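Local coordinates for protein Myo-inositol phosphohydrolase (Mitsuokella multacida, PDB 4WU3) that probably removes phosphate groups from phytate and related inositol phosphates with PTP-like phosphatase domains, and is captured here with inositol-(1,3,4,5)-tetrakisphosphate bound, at residues 217-222 with 319-324; 223-228 with 250-255; 399-404 with 494-499; 458-463 with 488-493. The protein carries 2 engineered substitutions. One frame throughout, in Å; residues are numbered along the deposited sequence.

Contact 1 of 4, residues 217-222 with 319-324; sequences PDDPDV and TPYSVW
The ring of Tyr321 has the carboxylate of Asp219 at its edge: OD1 of Asp219 lies in the ring plane, 3.4 Å from CE2 of Tyr321, and the carboxylate and ring planes stand 83° apart. The oxygen therefore faces the slightly electropositive C-H rim rather than the pi cloud. Val222 comes in obliquely, with its CG1 3.8 Å from Tyr321 CG. Beyond the two segments, Tyr310 of helix 291-313 pairs edge-to-face with the same ring. Tyr321 can meet both residues because its CG stands opposite the backbone N (chi1 173°), which carries the ring across toward helix 219-230.

No direct hydrogen bond joins 217-222 to 319-324, and two waters do the work instead. One accepts from Tyr321 OH at 2.7 Å and donates to Asp219 OD1 at 2.9 Å. The other donates to Asp219 OD2 at 2.7 Å and to the backbone O of Ser322 at 3.0 Å. Both carboxylate oxygens are thus engaged twice, since OD1 also forms a salt bridge with Arg216 and OD2 accepts from the backbone N of Ser332, a grip that should fix the rotation of the group. The backbones draw close here, with Asp219 CA 5.3 Å from Ser322 CA. The hydroxyl of Ser322 lies against the carboxylate of Asp223, one turn further along helix 219-230, but implausibly close for an ordinary hydrogen bond, so that bond remains doubtful.

Here two helices meet at their first turns, placing the short helix 321-327 beside one of the helices that accompany the five-stranded mixed sheet of a PTP-like phosphatase fold.

Contact 2 of 4, residues 223-228 with 250-255; sequences DKFLEF and TIFMVM
Phe225 presents one face of its ring to Phe252, whose CE2 sits 3.9 Å above the plane and offset toward the rim, nearest to CG of Phe225. The rings form a T-shaped pair, with centroids 5.4 Å apart and planes at 87°; the edge belongs to Phe252 and the face to Phe225. On the same side chain, CD2 of Phe225 meets CE of Met255 at 4.0 Å. The bend of the thioether at chi3 (65°) brings CE to Phe225, while SD of Met255 lies 3.7 Å above the middle of the Phe252 ring, a Met-aromatic contact within helix 247-261 that backs the ring used in the T.

Between these two helices in the chain runs strand 237-241, and the turn leading from it into helix 247-261 corresponds to the phosphate-binding P-loop of PTP-like enzymes. The rings of Phe225 and Phe252 both rest on Tyr240 of that strand, so the aromatic pair belongs to the layer between helices and sheet. Next along, Leu226 turns instead to Tyr310 of helix 291-313, the helix that also supplies Phe303 and Phe307 against Met255. One turn after Phe225, the ring of Phe228 has the backbone O of Phe225 at its edge and stacks on Phe207 of strand 205-211.

Contact 3 of 4, residues 399-404 with 494-499; sequences GELQAM and QQLVEK
Leu401 and Leu496 reach toward each other tip to tip, the CD2 methyl of Leu401 standing 3.9 Å from CG of Leu496. This is apolar helix-helix packing between 398-411 and 493-499, in the half of the chain whose PTP-like sheet includes strand 503-509. Both leucines hold CG opposite the backbone N (chi1 178° in each), which extends the two side chains across the gap from either helix. The same methyl of Leu401 also lies 4.1 Å from the backbone O of Leu496 and 4.4 Å from CA of Val497, so it settles against the backbone of the second helix as well as its side chains.

Around this pair, Asn500 joins the two helices by polar means: its ND2 donates to the O of Leu496, while its OD1 accepts from NE2 of Gln402. Phe396 adds a further apolar neighbour to Leu401. At the start of helix 493-499, OE1 of Gln495 accepts from the backbone N of Thr492, the N-cap residue, as in a capping box. On another side of the helix, where Gln494 and Glu498 both touch Tyr504, NE2 of Gln494 donates to OE2 of Glu498 over 2.7 Å at 175°, striking that oxygen from above the carboxylate plane.

Contact 4 of 4, residues 458-463 with 488-493; sequences SRLNAA and ESVMTE
Leu460 turns its CG away from the carbonyl carbon (chi1 -69°), and Thr492, with OG1 between the backbone N and the carbonyl carbon (chi1 62°), is left with its methyl facing the helix. CD1 of Leu460 and CG2 of Thr492 consequently meet at 3.7 Å, the two side chains crossing at about a right angle, while the threonine hydroxyl serves as a cap for the helix that follows. CD1 of Leu460 also comes within 3.9 Å of the backbone O of Met491.

Nearer the helix backbone, Val490 inserts CG1 beside Leu460, 3.7 Å from its CB and 3.4 Å from its O. That carbonyl oxygen also accepts from Ala463 N. Phe429 touches Leu460, Ala463 and Val490, and Trp342 of strand 342-346 also touches Leu460. Helix 449-463 thus packs across a mixed sheet whose outermost strand 490-491 runs antiparallel beside 426-429, with backbone bonding between Met491 and Val428. Val490 O has a weak bond from Arg464.

No hydrogen bond spans 458-463 and 488-493. Cohesion across this seam therefore rests on the packing of methyl and methylene groups, with the helix held to the strand by apolar contact.

Coming from the N terminus, helix 219-230 opens both of the first two loops: contact 2 closes on helix 247-261, nested within the longer loop that contact 1 closes at helix 321-327. The two touch, with Leu226 against Tyr321 and Pro217 against Phe252, and together tie three helices of the first PTP-like half. After contact 1 has closed, helix 398-411 opens contact 3, which closes at helix 493-499. Inside that loop, contact 4 opens on helix 449-463 and closes at strand 490-491. This strand leads directly into helix 493-499, and Met491 packs on Leu496 where contacts 3 and 4 meet. The centres of contacts 2 and 3 lie about 52 Å apart, on opposite sides of the chain's centre.

Contact 1 of 4, residues 217-222 with 319-324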
loop_
_atom_site.group_PDB
_atom_site.type_symbol
_atom_site.label_atom_id
_atom_site.label_comp_id
_atom_site.label_asym_id
_atom_site.label_seq_id
_atom_site.Cartn_x
_atom_site.Cartn_y
_atom_site.Cartn_z
ATOM N N PRO A 217 -3.136 12.316 0.461
ATOM C CA PRO A 217 -4.442 12.669 1.024
ATOM C C PRO A 217 -5.567 11.831 0.389
ATOM O O PRO A 217 -5.511 11.544 -0.808
ATOM C CB PRO A 217 -4.604 14.128 0.615
ATOM C CG PRO A 217 -3.841 14.230 -0.658
ATOM C CD PRO A 217 -2.656 13.330 -0.491
ATOM N N ASP A 218 -6.554 11.417 1.183
ATOM C CA ASP A 218 -7.747 10.775 0.635
ATOM C C ASP A 218 -8.615 11.830 -0.035
ATOM O O ASP A 218 -8.521 13.018 0.278
ATOM C CB ASP A 218 -8.547 10.068 1.732
ATOM C CG ASP A 218 -7.850 8.825 2.247
ATOM O OD1 ASP A 218 -7.090 8.205 1.471
ATOM O OD2 ASP A 218 -8.058 8.466 3.429
ATOM N N ASP A 219 -9.462 11.383 -0.951
ATOM C CA ASP A 219 -10.310 12.275 -1.745
ATOM C C ASP A 219 -11.076 13.349 -0.935
ATOM O O ASP A 219 -11.103 14.510 -1.334
ATOM C CB ASP A 219 -11.295 11.453 -2.586
ATOM C CG ASP A 219 -10.615 10.642 -3.684
ATOM O OD1 ASP A 219 -9.379 10.742 -3.848
ATOM O OD2 ASP A 219 -11.319 9.897 -4.407
ATOM N N PRO A 220 -11.724 12.968 0.181
ATOM C CA PRO A 220 -12.492 13.981 0.915
ATOM C C PRO A 220 -11.625 15.122 1.457
ATOM O O PRO A 220 -12.109 16.252 1.576
ATOM C CB PRO A 220 -13.124 13.190 2.070
ATOM C CG PRO A 220 -13.144 11.776 1.605
ATOM C CD PRO A 220 -11.960 11.605 0.698
ATOM N N ASP A 221 -10.361 14.818 1.776
ATOM C CA ASP A 221 -9.394 15.829 2.218
ATOM C C ASP A 221 -8.895 16.718 1.073
ATOM O O ASP A 221 -8.602 17.900 1.261
ATOM C CB ASP A 221 -8.202 15.156 2.894
ATOM C CG ASP A 221 -8.476 14.809 4.343
ATOM O OD1 ASP A 221 -9.188 15.582 5.012
ATOM O OD2 ASP A 221 -7.973 13.774 4.820
ATOM N N VAL A 222 -8.788 16.140 -0.116
ATOM C CA VAL A 222 -8.578 16.938 -1.304
ATOM C C VAL A 222 -9.779 17.880 -1.461
ATOM O O VAL A 222 -9.598 19.072 -1.660
ATOM C CB VAL A 222 -8.399 16.062 -2.559
ATOM C CG1 VAL A 222 -8.217 16.930 -3.801
ATOM C CG2 VAL A 222 -7.216 15.123 -2.389
ATOM N N THR A 319 -16.918 20.848 -10.555
ATOM C CA THR A 319 -17.156 19.487 -10.091
ATOM C C THR A 319 -16.117 19.164 -9.030
ATOM O O THR A 319 -14.921 19.353 -9.250
ATOM C CB THR A 319 -16.994 18.470 -11.230
ATOM O OG1 THR A 319 -17.846 18.815 -12.326
ATOM C CG2 THR A 319 -17.316 17.069 -10.758
ATOM N N PRO A 320 -16.567 18.688 -7.865
ATOM C CA PRO A 320 -15.616 18.338 -6.814
ATOM C C PRO A 320 -14.657 17.243 -7.282
ATOM O O PRO A 320 -15.026 16.429 -8.135
ATOM C CB PRO A 320 -16.510 17.817 -5.678
ATOM C CG PRO A 320 -17.868 18.382 -5.953
ATOM C CD PRO A 320 -17.966 18.488 -7.450
ATOM N N TYR A 321 -13.444 17.229 -6.727
ATOM C CA TYR A 321 -12.433 16.263 -7.128
ATOM C C TYR A 321 -12.919 14.836 -6.887
ATOM O O TYR A 321 -12.764 13.965 -7.746
ATOM C CB TYR A 321 -11.099 16.488 -6.398
ATOM C CG TYR A 321 -10.133 15.375 -6.692
ATOM C CD1 TYR A 321 -9.330 15.409 -7.811
ATOM C CD2 TYR A 321 -10.084 14.251 -5.896
ATOM C CE1 TYR A 321 -8.471 14.363 -8.110
ATOM C CE2 TYR A 321 -9.225 13.202 -6.187
ATOM C CZ TYR A 321 -8.421 13.266 -7.294
ATOM O OH TYR A 321 -7.567 12.227 -7.588
ATOM N N SER A 322 -13.511 14.605 -5.720
ATOM C CA SER A 322 -14.023 13.279 -5.368
ATOM C C SER A 322 -15.050 12.782 -6.385
ATOM O O SER A 322 -15.079 11.594 -6.707
ATOM C CB SER A 322 -14.647 13.306 -3.971
ATOM O OG SER A 322 -15.653 14.301 -3.899
ATOM N N VAL A 323 -15.875 13.699 -6.894
ATOM C CA VAL A 323 -16.911 13.350 -7.862
ATOM C C VAL A 323 -16.278 13.023 -9.205
ATOM O O VAL A 323 -16.575 11.992 -9.809
ATOM C CB VAL A 323 -17.969 14.474 -8.006
ATOM C CG1 VAL A 323 -18.994 14.118 -9.071
ATOM C CG2 VAL A 323 -18.681 14.706 -6.684
ATOM N N TRP A 324 -15.392 13.894 -9.670
ATOM C CA TRP A 324 -14.654 13.630 -10.892
ATOM C C TRP A 324 -13.889 12.302 -10.781
ATOM O O TRP A 324 -13.909 11.483 -11.702
ATOM C CB TRP A 324 -13.684 14.778 -11.166
ATOM C CG TRP A 324 -12.768 14.525 -12.302
ATOM C CD1 TRP A 324 -12.969 14.864 -13.614
ATOM C CD2 TRP A 324 -11.486 13.894 -12.242
ATOM N NE1 TRP A 324 -11.889 14.472 -14.372
ATOM C CE2 TRP A 324 -10.969 13.869 -13.552
ATOM C CE3 TRP A 324 -10.732 13.332 -11.209
ATOM C CZ2 TRP A 324 -9.734 13.313 -13.851
ATOM C CZ3 TRP A 324 -9.514 12.776 -11.507
ATOM C CH2 TRP A 324 -9.021 12.769 -12.818
HETATM O O HOH W 1 -8.161 9.949 -6.302
HETATM O O HOH W 2 -14.034 9.968 -4.465
#

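Contact 2 of 4, residues 223-228 with 250-255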
loop_
_atom_site.group_PDB
_atom_site.type_symbol
_atom_site.label_atom_id
_atom_site.label_comp_id
_atom_site.label_asym_id
_atom_site.label_seq_id
_atom_site.Cartn_x
_atom_site.Cartn_y
_atom_site.Cartn_z
ATOM N N ASP A 223 -11.001 17.362 -1.341
ATOM C CA ASP A 223 -12.191 18.220 -1.494
ATOM C C ASP A 223 -12.175 19.381 -0.493
ATOM O O ASP A 223 -12.534 20.525 -0.815
ATOM C CB ASP A 223 -13.485 17.425 -1.265
ATOM C CG ASP A 223 -13.938 16.626 -2.490
ATOM O OD1 ASP A 223 -13.282 16.657 -3.552
ATOM O OD2 ASP A 223 -14.982 15.954 -2.374
ATOM N N LYS A 224 -11.791 19.057 0.737
ATOM C CA LYS A 224 -11.750 20.030 1.804
ATOM C C LYS A 224 -10.722 21.113 1.500
ATOM O O LYS A 224 -11.003 22.299 1.665
ATOM C CB LYS A 224 -11.436 19.349 3.136
ATOM C CG LYS A 224 -11.406 20.321 4.292
ATOM C CD LYS A 224 -11.049 19.655 5.610
ATOM C CE LYS A 224 -11.252 20.641 6.756
ATOM N NZ LYS A 224 -10.297 20.385 7.864
ATOM N N PHE A 225 -9.544 20.708 1.031
ATOM C CA PHE A 225 -8.519 21.672 0.632
ATOM C C PHE A 225 -8.998 22.604 -0.484
ATOM O O PHE A 225 -8.783 23.816 -0.414
ATOM C CB PHE A 225 -7.242 20.976 0.173
ATOM C CG PHE A 225 -6.243 21.917 -0.416
ATOM C CD1 PHE A 225 -5.493 22.743 0.404
ATOM C CD2 PHE A 225 -6.078 22.008 -1.788
ATOM C CE1 PHE A 225 -4.579 23.628 -0.137
ATOM C CE2 PHE A 225 -5.170 22.890 -2.335
ATOM C CZ PHE A 225 -4.417 23.695 -1.511
ATOM N N LEU A 226 -9.625 22.036 -1.510
ATOM C CA LEU A 226 -10.112 22.807 -2.662
ATOM C C LEU A 226 -11.172 23.843 -2.296
ATOM O O LEU A 226 -11.161 24.977 -2.796
ATOM C CB LEU A 226 -10.656 21.872 -3.735
ATOM C CG LEU A 226 -9.551 21.096 -4.438
ATOM C CD1 LEU A 226 -10.100 20.008 -5.352
ATOM C CD2 LEU A 226 -8.667 22.062 -5.206
ATOM N N GLU A 227 -12.075 23.468 -1.408
ATOM C CA GLU A 227 -13.073 24.414 -0.936
ATOM C C GLU A 227 -12.417 25.540 -0.105
ATOM O O GLU A 227 -12.825 26.697 -0.200
ATOM C CB GLU A 227 -14.182 23.699 -0.162
ATOM C CG GLU A 227 -15.026 22.779 -1.041
ATOM C CD GLU A 227 -15.729 23.482 -2.214
ATOM O OE1 GLU A 227 -16.459 24.486 -1.983
ATOM O OE2 GLU A 227 -15.577 22.996 -3.374
ATOM N N PHE A 228 -11.389 25.220 0.676
ATOM C CA PHE A 228 -10.574 26.257 1.324
ATOM C C PHE A 228 -9.850 27.123 0.290
ATOM O O PHE A 228 -9.811 28.357 0.380
ATOM C CB PHE A 228 -9.557 25.585 2.244
ATOM C CG PHE A 228 -8.361 26.434 2.589
ATOM C CD1 PHE A 228 -8.453 27.449 3.535
ATOM C CD2 PHE A 228 -7.123 26.175 2.014
ATOM C CE1 PHE A 228 -7.339 28.209 3.868
ATOM C CE2 PHE A 228 -6.003 26.921 2.359
ATOM C CZ PHE A 228 -6.115 27.944 3.283
ATOM N N THR A 250 5.451 17.975 -0.263
ATOM C CA THR A 250 5.732 18.049 -1.693
ATOM C C THR A 250 4.511 17.711 -2.536
ATOM O O THR A 250 4.304 18.297 -3.592
ATOM C CB THR A 250 6.908 17.143 -2.076
ATOM O OG1 THR A 250 8.070 17.595 -1.375
ATOM C CG2 THR A 250 7.179 17.195 -3.577
ATOM N N ILE A 251 3.695 16.774 -2.067
ATOM C CA ILE A 251 2.436 16.511 -2.720
ATOM C C ILE A 251 1.651 17.803 -2.847
ATOM O O ILE A 251 1.098 18.087 -3.912
ATOM C CB ILE A 251 1.561 15.509 -1.938
ATOM C CG1 ILE A 251 2.107 14.090 -2.082
ATOM C CG2 ILE A 251 0.131 15.571 -2.440
ATOM C CD1 ILE A 251 1.509 13.120 -1.087
ATOM N N PHE A 252 1.584 18.584 -1.774
ATOM C CA PHE A 252 0.755 19.781 -1.808
ATOM C C PHE A 252 1.385 20.976 -2.510
ATOM O O PHE A 252 0.665 21.840 -3.017
ATOM C CB PHE A 252 0.256 20.163 -0.424
ATOM C CG PHE A 252 -0.956 19.410 -0.028
ATOM C CD1 PHE A 252 -0.862 18.084 0.316
ATOM C CD2 PHE A 252 -2.200 20.015 -0.041
ATOM C CE1 PHE A 252 -1.994 17.365 0.655
ATOM C CE2 PHE A 252 -3.334 19.308 0.284
ATOM C CZ PHE A 252 -3.228 17.985 0.631
ATOM N N MET A 253 2.710 21.017 -2.553
ATOM C CA MET A 253 3.423 22.013 -3.354
ATOM C C MET A 253 3.188 21.748 -4.836
ATOM O O MET A 253 3.018 22.685 -5.628
ATOM C CB MET A 253 4.920 21.980 -3.048
ATOM C CG MET A 253 5.293 22.741 -1.787
ATOM S SD MET A 253 4.992 24.514 -1.941
ATOM C CE MET A 253 6.482 25.020 -2.797
ATOM N N VAL A 254 3.178 20.462 -5.194
ATOM C CA VAL A 254 2.839 20.016 -6.547
ATOM C C VAL A 254 1.379 20.316 -6.892
ATOM O O VAL A 254 1.095 20.805 -7.982
ATOM C CB VAL A 254 3.118 18.512 -6.727
ATOM C CG1 VAL A 254 2.433 17.966 -7.971
ATOM C CG2 VAL A 254 4.616 18.275 -6.809
ATOM N N MET A 255 0.454 20.040 -5.977
ATOM C CA MET A 255 -0.951 20.424 -6.184
ATOM C C MET A 255 -1.118 21.934 -6.409
ATOM O O MET A 255 -1.841 22.369 -7.303
ATOM C CB MET A 255 -1.812 19.994 -4.994
ATOM C CG MET A 255 -2.007 18.493 -4.877
ATOM S SD MET A 255 -2.712 18.022 -3.282
ATOM C CE MET A 255 -4.339 18.781 -3.383
#

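Contact 3 of 4, residues 399-404 with 494-499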
loop_
_atom_site.group_PDB
_atom_site.type_symbol
_atom_site.label_atom_id
_atom_site.label_comp_id
_atom_site.label_asym_id
_atom_site.label_seq_id
_atom_site.Cartn_x
_atom_site.Cartn_y
_atom_site.Cartn_z
ATOM N N GLY A 399 -46.964 -3.750 19.952
ATOM C CA GLY A 399 -47.301 -4.555 21.112
ATOM C C GLY A 399 -46.551 -4.110 22.340
ATOM O O GLY A 399 -47.067 -4.192 23.446
ATOM N N GLU A 400 -45.317 -3.665 22.151
ATOM C CA GLU A 400 -44.501 -3.261 23.285
ATOM C C GLU A 400 -44.905 -1.872 23.739
ATOM O O GLU A 400 -44.850 -1.560 24.918
ATOM C CB GLU A 400 -43.025 -3.324 22.937
ATOM C CG GLU A 400 -42.522 -4.747 22.805
ATOM C CD GLU A 400 -41.199 -4.827 22.091
ATOM O OE1 GLU A 400 -41.110 -4.335 20.946
ATOM O OE2 GLU A 400 -40.254 -5.392 22.676
ATOM N N LEU A 401 -45.339 -1.040 22.808
ATOM C CA LEU A 401 -45.850 0.257 23.209
ATOM C C LEU A 401 -47.104 0.077 24.061
ATOM O O LEU A 401 -47.270 0.763 25.070
ATOM C CB LEU A 401 -46.159 1.142 22.012
ATOM C CG LEU A 401 -46.746 2.494 22.409
ATOM C CD1 LEU A 401 -45.752 3.334 23.192
ATOM C CD2 LEU A 401 -47.205 3.230 21.168
ATOM N N GLN A 402 -47.968 -0.856 23.669
ATOM C CA GLN A 402 -49.203 -1.105 24.429
ATOM C C GLN A 402 -48.882 -1.524 25.857
ATOM O O GLN A 402 -49.578 -1.128 26.787
ATOM C CB GLN A 402 -50.085 -2.169 23.759
ATOM C CG GLN A 402 -50.553 -1.806 22.355
ATOM C CD GLN A 402 -51.364 -0.515 22.310
ATOM O OE1 GLN A 402 -52.189 -0.250 23.184
ATOM N NE2 GLN A 402 -51.132 0.290 21.286
ATOM N N ALA A 403 -47.831 -2.313 26.040
ATOM C CA ALA A 403 -47.447 -2.750 27.379
ATOM C C ALA A 403 -46.854 -1.615 28.223
ATOM O O ALA A 403 -47.027 -1.595 29.442
ATOM C CB ALA A 403 -46.467 -3.907 27.296
ATOM N N MET A 404 -46.145 -0.685 27.584
ATOM C CA MET A 404 -45.549 0.452 28.299
ATOM C C MET A 404 -46.611 1.411 28.814
ATOM O O MET A 404 -46.451 2.033 29.858
ATOM C CB MET A 404 -44.657 1.258 27.376
ATOM C CG MET A 404 -43.312 0.651 27.070
ATOM S SD MET A 404 -42.384 1.729 25.961
ATOM C CE MET A 404 -42.642 3.309 26.738
ATOM N N GLN A 494 -43.824 8.206 15.072
ATOM C CA GLN A 494 -44.601 9.349 15.514
ATOM C C GLN A 494 -46.090 9.082 15.366
ATOM O O GLN A 494 -46.851 9.314 16.305
ATOM C CB GLN A 494 -44.233 10.594 14.728
ATOM C CG GLN A 494 -45.230 11.714 14.932
ATOM C CD GLN A 494 -44.666 13.052 14.544
ATOM O OE1 GLN A 494 -43.822 13.152 13.656
ATOM N NE2 GLN A 494 -45.130 14.095 15.212
ATOM N N GLN A 495 -46.491 8.599 14.187
ATOM C CA GLN A 495 -47.881 8.230 13.933
ATOM C C GLN A 495 -48.347 7.213 14.940
ATOM O O GLN A 495 -49.406 7.376 15.531
ATOM C CB GLN A 495 -48.052 7.657 12.528
ATOM C CG GLN A 495 -47.994 8.702 11.436
ATOM C CD GLN A 495 -48.022 8.108 10.043
ATOM O OE1 GLN A 495 -47.361 7.107 9.753
ATOM N NE2 GLN A 495 -48.800 8.722 9.168
ATOM N N LEU A 496 -47.555 6.163 15.148
ATOM C CA LEU A 496 -47.885 5.166 16.166
ATOM C C LEU A 496 -48.049 5.783 17.562
ATOM O O LEU A 496 -49.017 5.492 18.264
ATOM C CB LEU A 496 -46.814 4.069 16.221
ATOM C CG LEU A 496 -47.055 2.991 17.293
ATOM C CD1 LEU A 496 -48.387 2.290 17.057
ATOM C CD2 LEU A 496 -45.907 1.987 17.308
ATOM N N VAL A 497 -47.097 6.614 17.970
ATOM C CA VAL A 497 -47.114 7.180 19.316
ATOM C C VAL A 497 -48.295 8.138 19.526
ATOM O O VAL A 497 -48.969 8.092 20.553
ATOM C CB VAL A 497 -45.786 7.904 19.632
ATOM C CG1 VAL A 497 -45.955 8.845 20.807
ATOM C CG2 VAL A 497 -44.694 6.884 19.928
ATOM N N GLU A 498 -48.562 8.993 18.548
ATOM C CA GLU A 498 -49.596 10.014 18.726
ATOM C C GLU A 498 -50.989 9.401 18.694
ATOM O O GLU A 498 -51.851 9.750 19.497
ATOM C CB GLU A 498 -49.432 11.124 17.698
ATOM C CG GLU A 498 -48.188 11.968 17.967
ATOM C CD GLU A 498 -47.946 13.049 16.932
ATOM O OE1 GLU A 498 -48.649 13.071 15.900
ATOM O OE2 GLU A 498 -47.043 13.879 17.143
ATOM N N LYS A 499 -51.171 8.447 17.791
ATOM C CA LYS A 499 -52.367 7.608 17.725
ATOM C C LYS A 499 -52.719 7.008 19.092
ATOM O O LYS A 499 -53.891 6.786 19.388
ATOM C CB LYS A 499 -52.114 6.507 16.680
ATOM C CG LYS A 499 -53.089 5.344 16.619
ATOM C CD LYS A 499 -52.584 4.309 15.619
ATOM C CE LYS A 499 -53.445 3.056 15.586
ATOM N NZ LYS A 499 -52.771 1.941 14.860
#

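Contact 4 of 4, residues 458-463 with 488-493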
loop_
_atom_site.group_PDB
_atom_site.type_symbol
_atom_site.label_atom_id
_atom_site.label_comp_id
_atom_site.label_asym_id
_atom_site.label_seq_id
_atom_site.Cartn_x
_atom_site.Cartn_y
_atom_site.Cartn_z
ATOM N N SER A 458 -39.971 8.886 2.994
ATOM C CA SER A 458 -39.881 8.426 1.618
ATOM C C SER A 458 -39.671 6.923 1.544
ATOM O O SER A 458 -40.309 6.232 0.739
ATOM C CB SER A 458 -38.744 9.144 0.899
ATOM O OG SER A 458 -38.674 8.743 -0.455
ATOM N N ARG A 459 -38.785 6.413 2.391
ATOM C CA ARG A 459 -38.454 4.995 2.352
ATOM C C ARG A 459 -39.576 4.133 2.920
ATOM O O ARG A 459 -39.812 3.027 2.429
ATOM C CB ARG A 459 -37.135 4.717 3.080
ATOM C CG ARG A 459 -35.925 5.267 2.352
ATOM C CD ARG A 459 -34.604 4.839 2.979
ATOM N NE ARG A 459 -33.464 5.473 2.309
ATOM C CZ ARG A 459 -32.904 5.026 1.188
ATOM N NH1 ARG A 459 -33.354 3.924 0.601
ATOM N NH2 ARG A 459 -31.884 5.677 0.652
ATOM N N LEU A 460 -40.260 4.628 3.950
ATOM C CA LEU A 460 -41.383 3.894 4.540
ATOM C C LEU A 460 -42.537 3.798 3.535
ATOM O O LEU A 460 -43.109 2.722 3.305
ATOM C CB LEU A 460 -41.859 4.566 5.831
ATOM C CG LEU A 460 -40.899 4.478 7.013
ATOM C CD1 LEU A 460 -41.351 5.394 8.142
ATOM C CD2 LEU A 460 -40.775 3.040 7.499
ATOM N N ASN A 461 -42.879 4.930 2.935
ATOM C CA ASN A 461 -43.905 4.949 1.903
ATOM C C ASN A 461 -43.596 3.976 0.778
ATOM O O ASN A 461 -44.442 3.150 0.424
ATOM C CB ASN A 461 -44.081 6.358 1.361
ATOM C CG ASN A 461 -44.748 7.266 2.365
ATOM O OD1 ASN A 461 -45.433 6.793 3.275
ATOM N ND2 ASN A 461 -44.561 8.572 2.210
ATOM N N ALA A 462 -42.368 4.041 0.269
ATOM C CA ALA A 462 -41.955 3.204 -0.841
ATOM C C ALA A 462 -42.019 1.720 -0.506
ATOM O O ALA A 462 -42.088 0.886 -1.407
ATOM C CB ALA A 462 -40.556 3.573 -1.278
ATOM N N ALA A 463 -42.009 1.392 0.782
ATOM C CA ALA A 463 -42.019 -0.003 1.211
ATOM C C ALA A 463 -43.431 -0.592 1.255
ATOM O O ALA A 463 -43.593 -1.809 1.166
ATOM C CB ALA A 463 -41.354 -0.145 2.571
ATOM N N GLU A 488 -47.738 -5.158 4.766
ATOM C CA GLU A 488 -49.157 -4.796 4.683
ATOM C C GLU A 488 -49.427 -3.413 5.276
ATOM O O GLU A 488 -50.090 -2.594 4.649
ATOM C CB GLU A 488 -50.033 -5.845 5.379
ATOM C CG GLU A 488 -49.921 -7.256 4.812
ATOM C CD GLU A 488 -50.758 -7.488 3.559
ATOM O OE1 GLU A 488 -51.433 -6.546 3.093
ATOM O OE2 GLU A 488 -50.742 -8.628 3.041
ATOM N N SER A 489 -48.920 -3.146 6.477
ATOM C CA SER A 489 -49.099 -1.825 7.083
ATOM C C SER A 489 -47.777 -1.115 7.389
ATOM O O SER A 489 -46.784 -1.739 7.785
ATOM C CB SER A 489 -49.940 -1.926 8.354
ATOM O OG SER A 489 -49.225 -2.577 9.383
ATOM N N VAL A 490 -47.793 0.201 7.220
ATOM C CA VAL A 490 -46.607 1.023 7.407
ATOM C C VAL A 490 -46.924 2.345 8.117
ATOM O O VAL A 490 -47.715 3.140 7.615
ATOM C CB VAL A 490 -45.959 1.341 6.052
ATOM C CG1 VAL A 490 -44.769 2.270 6.237
ATOM C CG2 VAL A 490 -45.528 0.054 5.366
ATOM N N MET A 491 -46.310 2.553 9.289
ATOM C CA MET A 491 -46.421 3.799 10.066
ATOM C C MET A 491 -45.025 4.346 10.383
ATOM O O MET A 491 -44.044 3.591 10.392
ATOM C CB MET A 491 -47.122 3.558 11.412
ATOM C CG MET A 491 -48.532 3.002 11.355
ATOM S SD MET A 491 -49.161 2.877 13.031
ATOM C CE MET A 491 -48.618 1.223 13.474
ATOM N N THR A 492 -44.939 5.650 10.643
ATOM C CA THR A 492 -43.786 6.205 11.343
ATOM C C THR A 492 -44.025 5.945 12.818
ATOM O O THR A 492 -45.153 5.628 13.220
ATOM C CB THR A 492 -43.604 7.727 11.134
ATOM O OG1 THR A 492 -44.732 8.443 11.654
ATOM C CG2 THR A 492 -43.450 8.050 9.683
ATOM N N GLU A 493 -42.976 6.063 13.624
ATOM C CA GLU A 493 -43.127 5.896 15.070
ATOM C C GLU A 493 -43.985 7.016 15.636
ATOM O O GLU A 493 -44.767 6.811 16.571
ATOM C CB GLU A 493 -41.773 5.890 15.775
ATOM C CG GLU A 493 -41.898 5.932 17.287
ATOM C CD GLU A 493 -40.606 5.577 18.004
ATOM O OE1 GLU A 493 -39.966 4.561 17.633
ATOM O OE2 GLU A 493 -40.248 6.303 18.961
#